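Local coordinates for sugar-binding transport ATP-binding protein (Pyrococcus horikoshii, PDB 1V43), which probably binds and hydrolyses ATP to drive sugar uptake, as the ATPase subunit of an ABC transporter, at residues D36-V41 with G209-V214; L40-P45 with T194-T199. All coordinates share one frame; numbering follows the deposited sequence.

Interaction 1. Residues D36-V41 with G209-V214; sequences DGEFLV and GDRIAV
Glu38 and Arg211 meet in a side-on salt bridge beside two parallel strands, 39-41 and 211-214. Arg211 NH1 donates to Glu38 OE1 at 2.8 Å and Arg211 NE to Glu38 OE2 at 2.9 Å. Each oxygen uses its syn lone pair, and carboxylate and guanidinium lie nearly coplanar, 19° apart, so the pair of hydrogen bonds fixes the rotation of both groups. A bend at chi3 (-58°) turns the arginine chain so that NE as well as NH1 faces the acid. OE1 also accepts from the backbone of Lys35, and NH1 also donates to the carbonyl of Thr33.

A second polar grip involves Asp210, just after helix 202-208. Its OD2 accepts from Phe39 N at 2.7 Å, met on the anti side and somewhat out of the carboxylate plane, while its own N donates to Phe39 O at 2.8 Å. Side chain and backbone of one aspartate thus pair with both polar backbone atoms of Phe39. Farther along, regular parallel bonding takes over: Val41 N donates to Arg211 O, and Val41 O receives Ala213 N at 2.8 Å.

Apolar contacts fill in on both faces of the sheet. On the face of Leu40 and Arg211, Leu40 CD1 lies 4.0 Å from Arg211 CB and also touches the small Ala213. On the other, the Val41 CG2 methyl packs 3.6 Å from Gly209 CA; glycine, with no side chain, lets it lie this close to the backbone.

The start of the strand pair is thus held by a salt bridge and a backbone-bonded aspartate; main-chain pairing and hydrocarbon follow. The two-nitrogen grip, with Lys35 N donating to the buried acid and Thr33 O accepting from the base, probably favours the charged forms of both.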
loop_
_atom_site.group_PDB
_atom_site.type_symbol
_atom_site.label_atom_id
_atom_site.label_comp_id
_atom_site.label_asym_id
_atom_site.label_seq_id
_atom_site.Cartn_x
_atom_site.Cartn_y
_atom_site.Cartn_z
ATOM N N ASP A 36 -19.282 23.326 9.062
ATOM C CA ASP A 36 -19.965 23.552 7.800
ATOM C C ASP A 36 -18.946 23.609 6.669
ATOM O O ASP A 36 -17.981 24.354 6.725
ATOM C CB ASP A 36 -20.779 24.856 7.832
ATOM C CG ASP A 36 -19.917 26.080 8.085
ATOM O OD1 ASP A 36 -19.313 26.170 9.177
ATOM O OD2 ASP A 36 -19.840 26.951 7.190
ATOM N N GLY A 37 -19.168 22.787 5.655
ATOM C CA GLY A 37 -18.279 22.763 4.521
ATOM C C GLY A 37 -16.981 22.001 4.667
ATOM O O GLY A 37 -16.175 22.040 3.744
ATOM N N GLU A 38 -16.732 21.320 5.785
ATOM C CA GLU A 38 -15.461 20.598 5.863
ATOM C C GLU A 38 -15.614 19.167 5.359
ATOM O O GLU A 38 -16.717 18.672 5.176
ATOM C CB GLU A 38 -14.872 20.568 7.283
ATOM C CG GLU A 38 -15.534 19.589 8.253
ATOM C CD GLU A 38 -14.798 19.470 9.590
ATOM O OE1 GLU A 38 -15.448 19.077 10.584
ATOM O OE2 GLU A 38 -13.577 19.749 9.656
ATOM N N PHE A 39 -14.477 18.538 5.111
ATOM C CA PHE A 39 -14.435 17.162 4.657
ATOM C C PHE A 39 -13.938 16.397 5.868
ATOM O O PHE A 39 -12.756 16.442 6.181
ATOM C CB PHE A 39 -13.437 17.009 3.505
ATOM C CG PHE A 39 -13.621 15.756 2.716
ATOM C CD1 PHE A 39 -13.898 15.815 1.355
ATOM C CD2 PHE A 39 -13.559 14.516 3.331
ATOM C CE1 PHE A 39 -14.110 14.663 0.627
ATOM C CE2 PHE A 39 -13.769 13.355 2.602
ATOM C CZ PHE A 39 -14.045 13.430 1.247
ATOM N N LEU A 40 -14.836 15.742 6.587
ATOM C CA LEU A 40 -14.403 14.992 7.752
ATOM C C LEU A 40 -14.338 13.509 7.446
ATOM O O LEU A 40 -15.307 12.934 6.973
ATOM C CB LEU A 40 -15.355 15.198 8.925
ATOM C CG LEU A 40 -15.058 14.256 10.106
ATOM C CD1 LEU A 40 -13.766 14.690 10.814
ATOM C CD2 LEU A 40 -16.223 14.264 11.083
ATOM N N VAL A 41 -13.187 12.899 7.707
ATOM C CA VAL A 41 -13.037 11.465 7.498
ATOM C C VAL A 41 -13.158 10.740 8.834
ATOM O O VAL A 41 -12.562 11.158 9.832
ATOM C CB VAL A 41 -11.653 11.083 6.915
ATOM C CG1 VAL A 41 -11.513 9.564 6.910
ATOM C CG2 VAL A 41 -11.497 11.623 5.497
ATOM N N GLY A 209 -9.255 14.046 4.167
ATOM C CA GLY A 209 -9.858 14.843 5.220
ATOM C C GLY A 209 -9.217 16.158 5.618
ATOM O O GLY A 209 -7.994 16.274 5.697
ATOM N N ASP A 210 -10.053 17.169 5.849
ATOM C CA ASP A 210 -9.560 18.455 6.323
ATOM C C ASP A 210 -9.239 18.103 7.759
ATOM O O ASP A 210 -8.321 18.642 8.388
ATOM C CB ASP A 210 -10.660 19.519 6.288
ATOM C CG ASP A 210 -11.035 19.917 4.870
ATOM O OD1 ASP A 210 -10.108 20.171 4.062
ATOM O OD2 ASP A 210 -12.249 19.981 4.575
ATOM N N ARG A 211 -10.033 17.171 8.270
ATOM C CA ARG A 211 -9.853 16.673 9.611
ATOM C C ARG A 211 -10.151 15.191 9.577
ATOM O O ARG A 211 -10.867 14.702 8.706
ATOM C CB ARG A 211 -10.767 17.389 10.595
ATOM C CG ARG A 211 -10.279 18.795 10.993
ATOM C CD ARG A 211 -10.908 19.217 12.315
ATOM N NE ARG A 211 -12.367 19.217 12.267
ATOM C CZ ARG A 211 -13.144 19.243 13.344
ATOM N NH1 ARG A 211 -14.466 19.246 13.226
ATOM N NH2 ARG A 211 -12.597 19.248 14.549
ATOM N N ILE A 212 -9.582 14.478 10.529
ATOM C CA ILE A 212 -9.753 13.049 10.625
ATOM C C ILE A 212 -10.182 12.733 12.054
ATOM O O ILE A 212 -9.624 13.270 13.016
ATOM C CB ILE A 212 -8.393 12.313 10.340
ATOM C CG1 ILE A 212 -7.914 12.567 8.913
ATOM C CG2 ILE A 212 -8.548 10.841 10.553
ATOM C CD1 ILE A 212 -6.549 11.923 8.614
ATOM N N ALA A 213 -11.173 11.867 12.184
ATOM C CA ALA A 213 -11.652 11.440 13.486
ATOM C C ALA A 213 -11.337 9.946 13.590
ATOM O O ALA A 213 -11.984 9.128 12.945
ATOM C CB ALA A 213 -13.152 11.669 13.591
ATOM N N VAL A 214 -10.341 9.601 14.394
ATOM C CA VAL A 214 -9.941 8.210 14.568
ATOM C C VAL A 214 -10.855 7.536 15.597
ATOM O O VAL A 214 -11.086 8.064 16.684
ATOM C CB VAL A 214 -8.485 8.127 15.056
ATOM C CG1 VAL A 214 -7.989 6.687 15.018
ATOM C CG2 VAL A 214 -7.616 9.032 14.214
#

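Interaction 2. Residues L40-P45 with T194-T199; sequences LVLLGP and TTIYVT
The central, mostly parallel sheet of the P-loop nucleotide-binding domain contains this pair, strand 40-43 beside strand 194-199, with the first running into Gly44, which by sequence pattern probably opens the Walker A loop. Leu40 N donates to Thr195 O and Tyr197 N to Leu40 O; one step on, Leu42 N meets Tyr197 O at 2.6 Å and Thr199 N meets Leu42 O at 3.1 Å. A weak fifth bond, from Gly44 N to Thr199 O at 3.4 Å, carries the pairing just past the strand end.

Leu42 dominates one face. Its CG stands anti to the carbonyl carbon (chi1 -59°), and CD1 alone touches both Ile196 CG2 and Val198 CG2, each 3.9 Å away; these beta-branched residues, at home in a strand, each present a methyl to it. On the other face the Val41 and Tyr197 side chains run alongside each other, with Val41 CG2 at 4.2 Å from Tyr197 CB. Val41 CG1 instead touches Thr199 CG2 at 3.6 Å. Threonine serves both needs there: its methyl packs against valine, while OG1 turns to Glu167 OE1 and Asp201 N. The phenol of Tyr197 likewise ends in a hydrogen bond, to Glu204 OE2.

Around the pair, helix 50-58 packs on the side of Ile196 and Val198, where Lys50, an ATP-binding residue, touches Val198 and its NZ hydrogen-bonds to Gly44 O. Helix 202-208 covers the side of Val41, Leu43 and Tyr197, and strand 162-166 continues the sheet beyond 194-199.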
loop_
_atom_site.group_PDB
_atom_site.type_symbol
_atom_site.label_atom_id
_atom_site.label_comp_id
_atom_site.label_asym_id
_atom_site.label_seq_id
_atom_site.Cartn_x
_atom_site.Cartn_y
_atom_site.Cartn_z
ATOM N N LEU A 40 -14.836 15.742 6.587
ATOM C CA LEU A 40 -14.403 14.992 7.752
ATOM C C LEU A 40 -14.338 13.509 7.446
ATOM O O LEU A 40 -15.307 12.934 6.973
ATOM C CB LEU A 40 -15.355 15.198 8.925
ATOM C CG LEU A 40 -15.058 14.256 10.106
ATOM C CD1 LEU A 40 -13.766 14.690 10.814
ATOM C CD2 LEU A 40 -16.223 14.264 11.083
ATOM N N VAL A 41 -13.187 12.899 7.707
ATOM C CA VAL A 41 -13.037 11.465 7.498
ATOM C C VAL A 41 -13.158 10.740 8.834
ATOM O O VAL A 41 -12.562 11.158 9.832
ATOM C CB VAL A 41 -11.653 11.083 6.915
ATOM C CG1 VAL A 41 -11.513 9.564 6.910
ATOM C CG2 VAL A 41 -11.497 11.623 5.497
ATOM N N LEU A 42 -13.964 9.684 8.866
ATOM C CA LEU A 42 -14.089 8.870 10.063
ATOM C C LEU A 42 -13.181 7.678 9.724
ATOM O O LEU A 42 -13.481 6.881 8.827
ATOM C CB LEU A 42 -15.527 8.414 10.282
ATOM C CG LEU A 42 -16.598 9.493 10.422
ATOM C CD1 LEU A 42 -17.945 8.822 10.701
ATOM C CD2 LEU A 42 -16.212 10.481 11.526
ATOM N N LEU A 43 -12.059 7.594 10.429
ATOM C CA LEU A 43 -11.048 6.575 10.201
ATOM C C LEU A 43 -10.945 5.579 11.339
ATOM O O LEU A 43 -10.863 5.964 12.506
ATOM C CB LEU A 43 -9.684 7.253 10.002
ATOM C CG LEU A 43 -8.459 6.357 9.818
ATOM C CD1 LEU A 43 -8.559 5.633 8.491
ATOM C CD2 LEU A 43 -7.179 7.196 9.866
ATOM N N GLY A 44 -10.917 4.295 10.995
ATOM C CA GLY A 44 -10.815 3.270 12.018
ATOM C C GLY A 44 -10.983 1.874 11.455
ATOM O O GLY A 44 -11.476 1.715 10.338
ATOM N N PRO A 45 -10.598 0.834 12.213
ATOM C CA PRO A 45 -10.726 -0.545 11.735
ATOM C C PRO A 45 -12.174 -1.004 11.639
ATOM O O PRO A 45 -13.094 -0.309 12.096
ATOM C CB PRO A 45 -9.930 -1.341 12.769
ATOM C CG PRO A 45 -10.188 -0.579 14.033
ATOM C CD PRO A 45 -10.052 0.871 13.581
ATOM N N THR A 194 -20.654 19.991 3.246
ATOM C CA THR A 194 -20.174 19.245 4.421
ATOM C C THR A 194 -20.171 17.769 4.053
ATOM O O THR A 194 -21.182 17.235 3.635
ATOM C CB THR A 194 -21.080 19.490 5.639
ATOM O OG1 THR A 194 -21.117 20.891 5.921
ATOM C CG2 THR A 194 -20.556 18.755 6.850
ATOM N N THR A 195 -19.028 17.115 4.209
ATOM C CA THR A 195 -18.885 15.721 3.812
ATOM C C THR A 195 -18.317 14.890 4.945
ATOM O O THR A 195 -17.314 15.265 5.549
ATOM C CB THR A 195 -17.916 15.614 2.559
ATOM O OG1 THR A 195 -18.426 16.415 1.492
ATOM C CG2 THR A 195 -17.780 14.179 2.061
ATOM N N ILE A 196 -18.976 13.767 5.225
ATOM C CA ILE A 196 -18.561 12.832 6.261
ATOM C C ILE A 196 -18.204 11.571 5.477
ATOM O O ILE A 196 -19.043 10.951 4.815
ATOM C CB ILE A 196 -19.699 12.621 7.289
ATOM C CG1 ILE A 196 -20.092 13.993 7.865
ATOM C CG2 ILE A 196 -19.233 11.679 8.414
ATOM C CD1 ILE A 196 -21.275 14.000 8.784
ATOM N N TYR A 197 -16.927 11.224 5.541
ATOM C CA TYR A 197 -16.358 10.126 4.766
ATOM C C TYR A 197 -15.795 9.008 5.632
ATOM O O TYR A 197 -14.910 9.236 6.454
ATOM C CB TYR A 197 -15.248 10.719 3.899
ATOM C CG TYR A 197 -14.735 9.885 2.755
ATOM C CD1 TYR A 197 -15.119 10.163 1.435
ATOM C CD2 TYR A 197 -13.792 8.882 2.967
ATOM C CE1 TYR A 197 -14.563 9.468 0.357
ATOM C CE2 TYR A 197 -13.227 8.182 1.896
ATOM C CZ TYR A 197 -13.620 8.487 0.600
ATOM O OH TYR A 197 -13.042 7.819 -0.439
ATOM N N VAL A 198 -16.304 7.799 5.422
ATOM C CA VAL A 198 -15.870 6.637 6.181
ATOM C C VAL A 198 -14.864 5.751 5.440
ATOM O O VAL A 198 -15.119 5.325 4.310
ATOM C CB VAL A 198 -17.072 5.755 6.549
ATOM C CG1 VAL A 198 -16.577 4.396 7.054
ATOM C CG2 VAL A 198 -17.930 6.451 7.595
ATOM N N THR A 199 -13.730 5.477 6.079
ATOM C CA THR A 199 -12.714 4.599 5.501
ATOM C C THR A 199 -11.830 3.977 6.572
ATOM O O THR A 199 -11.643 4.549 7.644
ATOM C CB THR A 199 -11.784 5.324 4.489
ATOM O OG1 THR A 199 -10.897 4.363 3.911
ATOM C CG2 THR A 199 -10.930 6.409 5.177
#

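Overall arrangement
Interactions 1 and 2 are the two flanks of one strand, 39-43, which bonds to strand 211-216 through one edge and to strand 194-199 through the other; Leu40 and Val41 serve both. Both contacts are largely buried, but interaction 1 includes the partly exposed Asp210 and Arg211 and adds charged side chains to its main-chain bonds where the strand begins. Interaction 2 is buried throughout and held by main-chain bonds and aliphatic packing, leading toward the ATP-binding loop. They also meet directly: Gly37 N lies 2.7 Å from Thr194 OG1, a probable hydrogen bond, and the rings of Phe39 and Tyr197 touch with planes at about 45°.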